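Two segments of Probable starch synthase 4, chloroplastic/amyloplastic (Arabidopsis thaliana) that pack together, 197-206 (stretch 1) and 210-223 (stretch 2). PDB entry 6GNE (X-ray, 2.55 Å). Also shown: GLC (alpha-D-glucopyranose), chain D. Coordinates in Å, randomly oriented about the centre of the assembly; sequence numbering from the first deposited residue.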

# COMPACT_ATOMS: atom_id res chain seq x y z
N GLN A 197 17.93 26.69 8.50
CA GLN A 197 18.60 25.52 9.09
C GLN A 197 18.43 24.27 8.24
O GLN A 197 19.39 23.51 8.05
CB GLN A 197 18.12 25.23 10.54
CG GLN A 197 18.68 26.18 11.61
CD GLN A 197 20.23 26.17 11.68
OE1 GLN A 197 20.89 27.11 11.27
NE2 GLN A 197 20.79 25.07 12.18
N LEU A 198 17.21 24.06 7.75
CA LEU A 198 16.85 22.82 7.06
C LEU A 198 17.05 22.83 5.54
O LEU A 198 17.21 21.75 4.95
CB LEU A 198 15.41 22.40 7.44
CG LEU A 198 15.26 21.91 8.89
CD1 LEU A 198 13.81 21.91 9.30
CD2 LEU A 198 15.84 20.53 9.07
N ASN A 199 17.05 24.01 4.91
CA ASN A 199 17.35 24.10 3.48
C ASN A 199 18.88 24.14 3.27
O ASN A 199 19.41 25.14 2.81
CB ASN A 199 16.64 25.30 2.84
CG ASN A 199 16.69 25.30 1.33
OD1 ASN A 199 17.20 24.39 0.72
ND2 ASN A 199 16.15 26.34 0.72
N ARG A 200 19.55 23.05 3.64
CA ARG A 200 20.99 22.83 3.45
C ARG A 200 21.20 21.44 2.84
O ARG A 200 20.40 20.52 3.13
CB ARG A 200 21.71 22.91 4.79
CG ARG A 200 21.55 24.28 5.43
CD ARG A 200 22.64 24.63 6.43
NE ARG A 200 22.34 25.95 7.00
CZ ARG A 200 22.69 27.13 6.45
NH1 ARG A 200 22.35 28.26 7.07
NH2 ARG A 200 23.35 27.21 5.28
N PRO A 201 22.25 21.26 2.00
CA PRO A 201 22.40 19.95 1.28
C PRO A 201 22.50 18.72 2.21
O PRO A 201 21.89 17.68 1.95
CB PRO A 201 23.66 20.13 0.42
CG PRO A 201 24.21 21.49 0.74
CD PRO A 201 23.39 22.17 1.79
N ASP A 202 23.22 18.88 3.33
CA ASP A 202 23.26 17.87 4.40
C ASP A 202 21.94 17.68 5.19
O ASP A 202 21.90 16.84 6.09
CB ASP A 202 24.42 18.14 5.37
CG ASP A 202 24.30 19.49 6.10
OD1 ASP A 202 24.31 20.54 5.44
OD2 ASP A 202 24.23 19.50 7.35
N ARG A 203 20.89 18.43 4.86
CA ARG A 203 19.56 18.31 5.50
C ARG A 203 18.44 18.06 4.45
O ARG A 203 18.41 16.99 3.87
CB ARG A 203 19.27 19.54 6.38
CG ARG A 203 19.37 19.33 7.88
CD ARG A 203 20.79 19.27 8.45
NE ARG A 203 20.90 20.16 9.65
CZ ARG A 203 21.76 21.18 9.82
NH1 ARG A 203 21.70 21.90 10.93
NH2 ARG A 203 22.70 21.50 8.91
N MET A 204 17.56 19.03 4.18
CA MET A 204 16.33 18.76 3.43
C MET A 204 16.27 19.41 2.04
O MET A 204 15.27 19.29 1.36
CB MET A 204 15.12 19.24 4.22
CG MET A 204 14.85 18.48 5.50
SD MET A 204 13.32 19.10 6.29
CE MET A 204 12.11 18.67 5.03
N GLN A 205 17.33 20.12 1.62
CA GLN A 205 17.38 20.68 0.26
C GLN A 205 17.26 19.55 -0.76
O GLN A 205 17.96 18.55 -0.64
CB GLN A 205 18.71 21.40 0.02
CG GLN A 205 18.83 22.10 -1.33
CD GLN A 205 20.08 22.96 -1.43
OE1 GLN A 205 21.20 22.46 -1.60
NE2 GLN A 205 19.88 24.27 -1.31
N ASP A 206 16.40 19.70 -1.77
CA ASP A 206 16.27 18.69 -2.82
C ASP A 206 17.65 18.36 -3.46
O ASP A 206 18.66 19.07 -3.27
CB ASP A 206 15.15 19.05 -3.83
CG ASP A 206 14.78 17.86 -4.72
OD1 ASP A 206 14.70 16.73 -4.20
OD2 ASP A 206 14.68 18.06 -5.95
N GLY A 210 18.17 23.99 -5.68
CA GLY A 210 18.72 24.74 -4.56
C GLY A 210 17.67 25.42 -3.71
O GLY A 210 17.80 25.45 -2.49
N ASP A 211 16.60 25.92 -4.35
CA ASP A 211 15.51 26.58 -3.62
C ASP A 211 14.25 25.71 -3.56
O ASP A 211 13.15 26.22 -3.48
CB ASP A 211 15.27 28.03 -4.11
CG ASP A 211 15.82 29.09 -3.11
OD1 ASP A 211 15.42 29.06 -1.92
OD2 ASP A 211 16.65 29.94 -3.51
N ARG A 212 14.46 24.40 -3.47
CA ARG A 212 13.40 23.42 -3.18
C ARG A 212 13.80 22.51 -2.02
O ARG A 212 14.99 22.27 -1.80
CB ARG A 212 13.10 22.59 -4.43
CG ARG A 212 12.22 23.33 -5.43
CD ARG A 212 12.10 22.64 -6.79
NE ARG A 212 11.12 21.54 -6.81
CZ ARG A 212 9.80 21.68 -6.66
NH1 ARG A 212 9.22 22.87 -6.49
NH2 ARG A 212 9.02 20.60 -6.69
N VAL A 213 12.82 22.01 -1.27
CA VAL A 213 13.08 21.08 -0.16
C VAL A 213 12.42 19.72 -0.37
O VAL A 213 11.47 19.60 -1.12
CB VAL A 213 12.65 21.65 1.20
CG1 VAL A 213 13.60 22.77 1.61
CG2 VAL A 213 11.19 22.12 1.19
N ASN A 214 12.93 18.71 0.32
CA ASN A 214 12.53 17.32 0.08
C ASN A 214 12.13 16.64 1.40
O ASN A 214 13.00 16.26 2.19
CB ASN A 214 13.67 16.57 -0.60
CG ASN A 214 13.27 15.18 -1.04
OD1 ASN A 214 12.70 14.41 -0.26
ND2 ASN A 214 13.57 14.83 -2.28
N PRO A 215 10.81 16.47 1.63
CA PRO A 215 10.32 15.86 2.87
C PRO A 215 10.83 14.46 3.14
O PRO A 215 11.21 14.16 4.26
CB PRO A 215 8.82 15.88 2.70
CG PRO A 215 8.57 17.10 1.88
CD PRO A 215 9.71 17.17 0.93
N VAL A 216 10.83 13.62 2.13
CA VAL A 216 11.31 12.25 2.28
C VAL A 216 12.80 12.25 2.62
O VAL A 216 13.23 11.45 3.45
CB VAL A 216 10.99 11.39 1.04
CG1 VAL A 216 11.65 10.01 1.13
CG2 VAL A 216 9.49 11.23 0.90
N LYS A 217 13.57 13.15 2.02
CA LYS A 217 14.98 13.28 2.37
C LYS A 217 15.21 13.69 3.83
O LYS A 217 16.14 13.20 4.49
CB LYS A 217 15.69 14.27 1.47
CG LYS A 217 17.17 14.30 1.78
CD LYS A 217 18.07 14.57 0.62
CE LYS A 217 18.44 16.01 0.49
NZ LYS A 217 19.86 16.15 0.07
N GLY A 218 14.38 14.62 4.32
CA GLY A 218 14.39 14.97 5.74
C GLY A 218 14.04 13.82 6.65
O GLY A 218 14.61 13.71 7.72
N ALA A 219 13.11 12.96 6.25
CA ALA A 219 12.76 11.80 7.07
C ALA A 219 13.84 10.74 7.06
O ALA A 219 14.02 10.06 8.06
CB ALA A 219 11.45 11.22 6.65
N ILE A 220 14.58 10.60 5.96
CA ILE A 220 15.68 9.65 5.94
C ILE A 220 16.75 10.11 6.94
O ILE A 220 17.30 9.33 7.68
CB ILE A 220 16.28 9.44 4.54
CG1 ILE A 220 15.28 8.71 3.63
CG2 ILE A 220 17.61 8.68 4.60
CD1 ILE A 220 15.47 9.01 2.14
N ILE A 221 17.02 11.40 6.94
CA ILE A 221 18.07 11.98 7.78
C ILE A 221 17.72 11.98 9.26
O ILE A 221 18.46 11.52 10.10
CB ILE A 221 18.46 13.37 7.25
CG1 ILE A 221 19.13 13.18 5.87
CG2 ILE A 221 19.42 14.09 8.20
CD1 ILE A 221 19.19 14.43 5.05
N PHE A 222 16.54 12.47 9.58
CA PHE A 222 16.11 12.66 10.98
C PHE A 222 15.53 11.44 11.70
O PHE A 222 15.28 11.52 12.88
CB PHE A 222 15.14 13.85 11.06
CG PHE A 222 15.82 15.17 10.89
CD1 PHE A 222 16.27 15.85 12.01
CD2 PHE A 222 16.04 15.74 9.64
CE1 PHE A 222 16.92 17.08 11.89
CE2 PHE A 222 16.72 16.94 9.51
CZ PHE A 222 17.15 17.61 10.64
N SER A 223 15.31 10.33 11.02
CA SER A 223 14.68 9.17 11.66
C SER A 223 15.75 8.26 12.18
O SER A 223 16.81 8.18 11.61
CB SER A 223 13.79 8.45 10.67
OG SER A 223 12.77 9.33 10.19
C1 GLC D . 18.70 14.43 14.16
C2 GLC D . 19.40 13.75 12.98
C3 GLC D . 20.72 14.44 12.63
C4 GLC D . 20.40 15.93 12.40
C5 GLC D . 19.92 16.48 13.75
C6 GLC D . 19.73 18.00 13.80
O2 GLC D . 19.64 12.37 13.23
O3 GLC D . 21.33 13.87 11.46
O4 GLC D . 21.49 16.65 11.81
O5 GLC D . 18.66 15.85 14.04
O6 GLC D . 18.75 18.39 14.79

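The two stretches meet through a single beta bridge flanked by side-chain contacts, and together they bury 786 Å². The bridge pairs Gln 205 with Val 213, whose CA atoms lie 4.3 Å apart. Two backbone hydrogen bonds frame it: Asn 214 N donates to Met 204 O at 2.6 Å (angle at the hydrogen 145°), and Asp 206 N donates to Arg 212 O at 2.9 Å and a nearly straight 171°. The same two carbonyls also receive CA-H...O contacts, from Val 213 CA to Met 204 O (3.2 Å) and from Gln 205 CA to Arg 212 O (3.5 Å).

Asn 214 connects this bridge to the helix 215-222. With chi1 at -173° (t) and chi2 at -49°, its amide bonds through both ends: Asn 214 OD1 accepts from Lys 217 N at 2.7 Å and 162°, capping the helix, while Asn 214 ND2, also bonded elsewhere in the structure, donates to Asp 206 OD1 at 2.9 Å and 172°. Asp 206, also t at chi1 (-166°), places its carboxylate for that bond.

Gln 205 has its CA-to-CB bond pointing away, yet its end comes nearer stretch 2: chi1 and chi2 are both t, and a chi3 of 76° orients the terminal amide. Gln 205 NE2 makes weak hydrogen bonds to Gly 210 O (2.7 Å, 127°) and, within its own stretch, to Asn 199 OD1 (3.4 Å, 134°).

Met 204 has the largest area covered by the other stretch, 104 Å². Its chi1 m puts Met 204 CG 3.5 Å from Gly 218 CA, and chi2 t with chi3 p takes Met 204 CE to 4.0 Å from Pro 215 CA. The absence of a side chain at Gly 218 permits this approach, since an ideal CB there would lie 2.8 Å from Met 204 CG, a clash.

Lys 217 starts toward stretch 1 with chi1 t, but chi2 to chi4 (147°, 95°, 142°) all fall between wells. Lys 217 NZ nevertheless donates to Pro 201 O at 3.2 Å, a carbonyl within the type I turn from Arg 200 to Arg 203.

Farther along the helix, Phe 222 (chi1 -73°, chi2 -92°) makes an apolar contact from Phe 222 CZ to Leu 198 CD2 at 3.6 Å. Arg 203 CG sits at the ring edge, near its plane, 3.9 Å from Phe 222 CE2. Arg 203, with chi1 off-well at -105°, has Arg 203 NH2 in a salt bridge with Asp 202 OD2 at 3.0 Å. The glucose lies beside this end, its O5 3.0 Å from Phe 222 CE1.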